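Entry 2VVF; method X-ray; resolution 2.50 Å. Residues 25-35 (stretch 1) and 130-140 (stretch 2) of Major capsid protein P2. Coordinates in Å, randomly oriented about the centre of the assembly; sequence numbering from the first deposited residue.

Stretch 1 25-35: IGQTYEVIDLR
Stretch 2 (130-140) SAIAQKSVGTA

Strand 130-136 runs antiparallel to the strand that leads up to Arg35, with axes 4.7 Å apart at closest approach and N-to-C directions 163° apart; Thr28 and Tyr29 extend the pairing past the bulge. Stretch 1 turns a corner at Glu30, where phi/psi of -83/-44 interrupts the extended angles of the residues on both sides, Thr28 and Tyr29 before it and Val31 to Arg35 after it; the register slips by one residue there, a beta bulge. Together the stretches bury 940 Å².

Ser130, on a strand already under way, joins Arg35 in a hydrogen-bonded pair: Arg35 N donates to Ser130 O (2.9 Å) and Ser130 N to Arg35 O (3.1 Å). The Ser130 side chain (chi1 p) lies beside the base of the arginine, with Ser130 OG 3.5 Å from Arg35 CB. Arg35, t at chi1 and chi2, carries its end away from stretch 2 and finds partners elsewhere in the structure.

Ala131 faces Leu34 in a non-hydrogen-bonded pair, CA atoms 4.5 Å apart. Its methyl, on the same face as Tyr29, Ile32 and Leu34, meets the t,p leucine with Ala131 CB 4.4 Å from Leu34 CD1, while Ala131 CA lies 3.3 Å from Asp33 O in a CA-H...O contact.

Ile132 pairs with Asp33 through two bonds of 2.9 Å, Asp33 N to Ile132 O and Ile132 N to Asp33 O. Its branched m,t side chain suits an extended backbone and turns to the face shared with Asp33 and Gln134.

Ala133 sits across from Ile32, CA atoms 4.7 Å apart. Its short side chain fits the edge of the Tyr29 ring, with Ala133 CB 3.8 Å from Tyr29 CE1; tyrosine chi1 is m and chi2 -89°.

Gln134 spans the bulge. Gln134 N donates to Val31 O (2.9 Å), and Gln134 O accepts from both Glu30 N (3.0 Å) and, weakly, Val31 N (3.4 Å), so one carbonyl serves two successive amides. Its side chain, m,t with chi3 32°, lies along the face past Val31 (chi1 t), Gln134 CD being 3.9 Å from Val31 CB, and Gln134 NE2 donates to Asp33 OD2 (3.1 Å). An amide donor thus meets a carboxylate acceptor in a buried setting.

Lys135 pairs with Tyr29, CA atoms 4.6 Å apart. Its aliphatic chain (chi1 -32°, between wells, then t, p, t) approaches the ring obliquely, Lys135 CD 3.9 Å from Tyr29 CE1, and Lys135 NZ comes within 3.4 Å of Gln27 CG.

Ser136 restores hydrogen-bonded pairing: Thr28 N to Ser136 O and Ser136 N to Thr28 O, each 2.9 Å. Its hydroxyl (chi1 p) donates weakly to the carboxylate of Glu30, Ser136 OG to Glu30 OE2 at 3.1 Å.

Beyond the strand, the CA-to-CB bond of Val137 points away from stretch 1, but its carbonyl accepts from the Thr28 hydroxyl (chi1 m), Thr28 OG1 to Val137 O at 2.7 Å. Gly138 passes close to stretch 1, Gly138 CA 3.4 Å from Gly26 O; a CB here would clash with that oxygen. Thr139 (chi1 p) brings its OG1 to 2.9 Å from Thr28 OG1. Ala140 makes no contact.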

# COMPACT_ATOMS: atom_id res chain seq x y z
N ILE A 25 -9.85 -8.13 31.06
CA ILE A 25 -8.54 -8.75 30.91
C ILE A 25 -8.63 -10.18 30.40
O ILE A 25 -9.59 -10.90 30.71
CB ILE A 25 -7.73 -8.67 32.22
CG1 ILE A 25 -7.19 -7.25 32.43
CG2 ILE A 25 -6.59 -9.69 32.20
CD1 ILE A 25 -8.26 -6.23 32.72
N GLY A 26 -7.64 -10.60 29.63
CA GLY A 26 -7.61 -11.96 29.10
C GLY A 26 -7.13 -12.05 27.66
O GLY A 26 -6.32 -12.92 27.32
N GLN A 27 -7.64 -11.17 26.80
CA GLN A 27 -7.28 -11.19 25.38
C GLN A 27 -6.42 -10.02 24.94
O GLN A 27 -5.90 -9.27 25.76
CB GLN A 27 -8.54 -11.29 24.52
CG GLN A 27 -9.61 -12.22 25.07
CD GLN A 27 -9.58 -13.59 24.43
OE1 GLN A 27 -8.51 -14.15 24.19
NE2 GLN A 27 -10.75 -14.15 24.15
N THR A 28 -6.28 -9.88 23.62
CA THR A 28 -5.48 -8.81 23.03
C THR A 28 -6.38 -7.83 22.28
O THR A 28 -7.23 -8.23 21.49
CB THR A 28 -4.40 -9.38 22.10
OG1 THR A 28 -3.43 -10.10 22.86
CG2 THR A 28 -3.72 -8.26 21.33
N TYR A 29 -6.17 -6.54 22.53
CA TYR A 29 -6.94 -5.49 21.85
C TYR A 29 -6.10 -4.87 20.74
O TYR A 29 -5.14 -4.15 21.00
CB TYR A 29 -7.36 -4.41 22.85
CG TYR A 29 -8.37 -4.88 23.87
CD1 TYR A 29 -9.73 -4.81 23.62
CD2 TYR A 29 -7.96 -5.39 25.10
CE1 TYR A 29 -10.66 -5.24 24.55
CE2 TYR A 29 -8.87 -5.82 26.04
CZ TYR A 29 -10.22 -5.74 25.76
OH TYR A 29 -11.14 -6.17 26.69
N GLU A 30 -6.47 -5.16 19.50
CA GLU A 30 -5.76 -4.61 18.35
C GLU A 30 -6.25 -3.21 18.03
O GLU A 30 -5.46 -2.30 17.76
CB GLU A 30 -5.95 -5.52 17.14
CG GLU A 30 -5.69 -6.99 17.42
CD GLU A 30 -5.54 -7.81 16.15
OE1 GLU A 30 -6.03 -7.36 15.10
OE2 GLU A 30 -4.94 -8.90 16.22
N VAL A 31 -7.57 -3.03 18.07
CA VAL A 31 -8.18 -1.74 17.79
C VAL A 31 -9.44 -1.55 18.63
O VAL A 31 -10.18 -2.50 18.89
CB VAL A 31 -8.51 -1.56 16.30
CG1 VAL A 31 -8.97 -0.13 16.02
CG2 VAL A 31 -7.30 -1.91 15.44
N ILE A 32 -9.68 -0.31 19.05
CA ILE A 32 -10.86 0.03 19.82
C ILE A 32 -11.57 1.21 19.15
O ILE A 32 -11.03 2.32 19.08
CB ILE A 32 -10.52 0.34 21.30
CG1 ILE A 32 -10.25 -0.96 22.06
CG2 ILE A 32 -11.65 1.12 21.95
CD1 ILE A 32 -9.55 -0.76 23.39
N ASP A 33 -12.76 0.94 18.61
CA ASP A 33 -13.53 1.97 17.92
C ASP A 33 -14.48 2.69 18.87
O ASP A 33 -15.43 2.09 19.38
CB ASP A 33 -14.29 1.37 16.74
CG ASP A 33 -13.40 0.54 15.83
OD1 ASP A 33 -12.29 1.01 15.49
OD2 ASP A 33 -13.81 -0.58 15.45
N LEU A 34 -14.23 3.97 19.10
CA LEU A 34 -15.06 4.76 20.00
C LEU A 34 -16.02 5.67 19.23
O LEU A 34 -15.59 6.59 18.54
CB LEU A 34 -14.20 5.59 20.95
CG LEU A 34 -14.95 6.54 21.89
CD1 LEU A 34 -15.76 5.76 22.91
CD2 LEU A 34 -13.98 7.49 22.58
N ARG A 35 -17.31 5.39 19.36
CA ARG A 35 -18.34 6.19 18.70
C ARG A 35 -18.78 7.30 19.64
O ARG A 35 -19.02 7.07 20.82
CB ARG A 35 -19.53 5.30 18.32
CG ARG A 35 -20.60 6.01 17.50
CD ARG A 35 -21.65 5.04 17.01
NE ARG A 35 -21.21 4.28 15.84
CZ ARG A 35 -21.02 4.82 14.63
NH1 ARG A 35 -21.22 6.11 14.44
NH2 ARG A 35 -20.62 4.05 13.63
N SER A 130 -20.04 4.99 22.93
CA SER A 130 -20.05 3.53 22.93
C SER A 130 -18.74 3.05 22.32
O SER A 130 -18.07 3.80 21.61
CB SER A 130 -21.24 3.00 22.12
OG SER A 130 -21.25 3.56 20.82
N ALA A 131 -18.36 1.81 22.61
CA ALA A 131 -17.11 1.28 22.10
C ALA A 131 -17.22 -0.14 21.57
O ALA A 131 -17.98 -0.96 22.09
CB ALA A 131 -16.02 1.37 23.16
N ILE A 132 -16.44 -0.42 20.53
CA ILE A 132 -16.38 -1.74 19.92
C ILE A 132 -14.93 -2.19 19.94
O ILE A 132 -14.02 -1.39 19.72
CB ILE A 132 -16.94 -1.73 18.48
CG1 ILE A 132 -18.47 -1.71 18.50
CG2 ILE A 132 -16.42 -2.92 17.70
CD1 ILE A 132 -19.09 -1.45 17.15
N ALA A 133 -14.70 -3.47 20.23
CA ALA A 133 -13.34 -3.98 20.30
C ALA A 133 -13.01 -5.04 19.25
O ALA A 133 -13.75 -6.01 19.07
CB ALA A 133 -13.04 -4.51 21.70
N GLN A 134 -11.88 -4.85 18.58
CA GLN A 134 -11.39 -5.81 17.61
C GLN A 134 -10.27 -6.55 18.34
O GLN A 134 -9.16 -6.03 18.48
CB GLN A 134 -10.83 -5.11 16.37
CG GLN A 134 -11.81 -4.16 15.70
CD GLN A 134 -11.24 -3.55 14.44
OE1 GLN A 134 -10.45 -4.17 13.74
NE2 GLN A 134 -11.64 -2.32 14.15
N LYS A 135 -10.59 -7.72 18.87
CA LYS A 135 -9.62 -8.47 19.67
C LYS A 135 -9.05 -9.71 18.99
O LYS A 135 -9.53 -10.15 17.95
CB LYS A 135 -10.23 -8.85 21.02
CG LYS A 135 -11.23 -7.84 21.56
CD LYS A 135 -12.06 -8.43 22.69
CE LYS A 135 -11.18 -9.16 23.69
NZ LYS A 135 -11.97 -9.77 24.79
N SER A 136 -8.02 -10.26 19.62
CA SER A 136 -7.36 -11.47 19.14
C SER A 136 -6.85 -12.23 20.37
O SER A 136 -7.01 -11.77 21.50
CB SER A 136 -6.20 -11.11 18.21
OG SER A 136 -5.13 -10.52 18.91
N VAL A 137 -6.24 -13.39 20.14
CA VAL A 137 -5.73 -14.20 21.24
C VAL A 137 -4.89 -13.40 22.24
O VAL A 137 -4.15 -12.49 21.86
CB VAL A 137 -5.01 -15.46 20.74
CG1 VAL A 137 -3.57 -15.14 20.38
CG2 VAL A 137 -5.07 -16.57 21.79
N GLY A 138 -5.02 -13.75 23.51
CA GLY A 138 -4.32 -13.05 24.59
C GLY A 138 -2.79 -13.11 24.50
O GLY A 138 -2.21 -14.13 24.15
N THR A 139 -2.17 -11.99 24.87
CA THR A 139 -0.71 -11.87 24.90
C THR A 139 -0.37 -10.88 26.00
O THR A 139 -1.23 -10.11 26.44
CB THR A 139 -0.15 -11.37 23.55
OG1 THR A 139 -0.55 -10.01 23.33
CG2 THR A 139 -0.65 -12.23 22.40
N ALA A 140 0.88 -10.88 26.46
CA ALA A 140 1.30 -9.94 27.48
C ALA A 140 1.28 -8.55 26.85
O ALA A 140 1.26 -8.44 25.62
CB ALA A 140 2.70 -10.28 27.97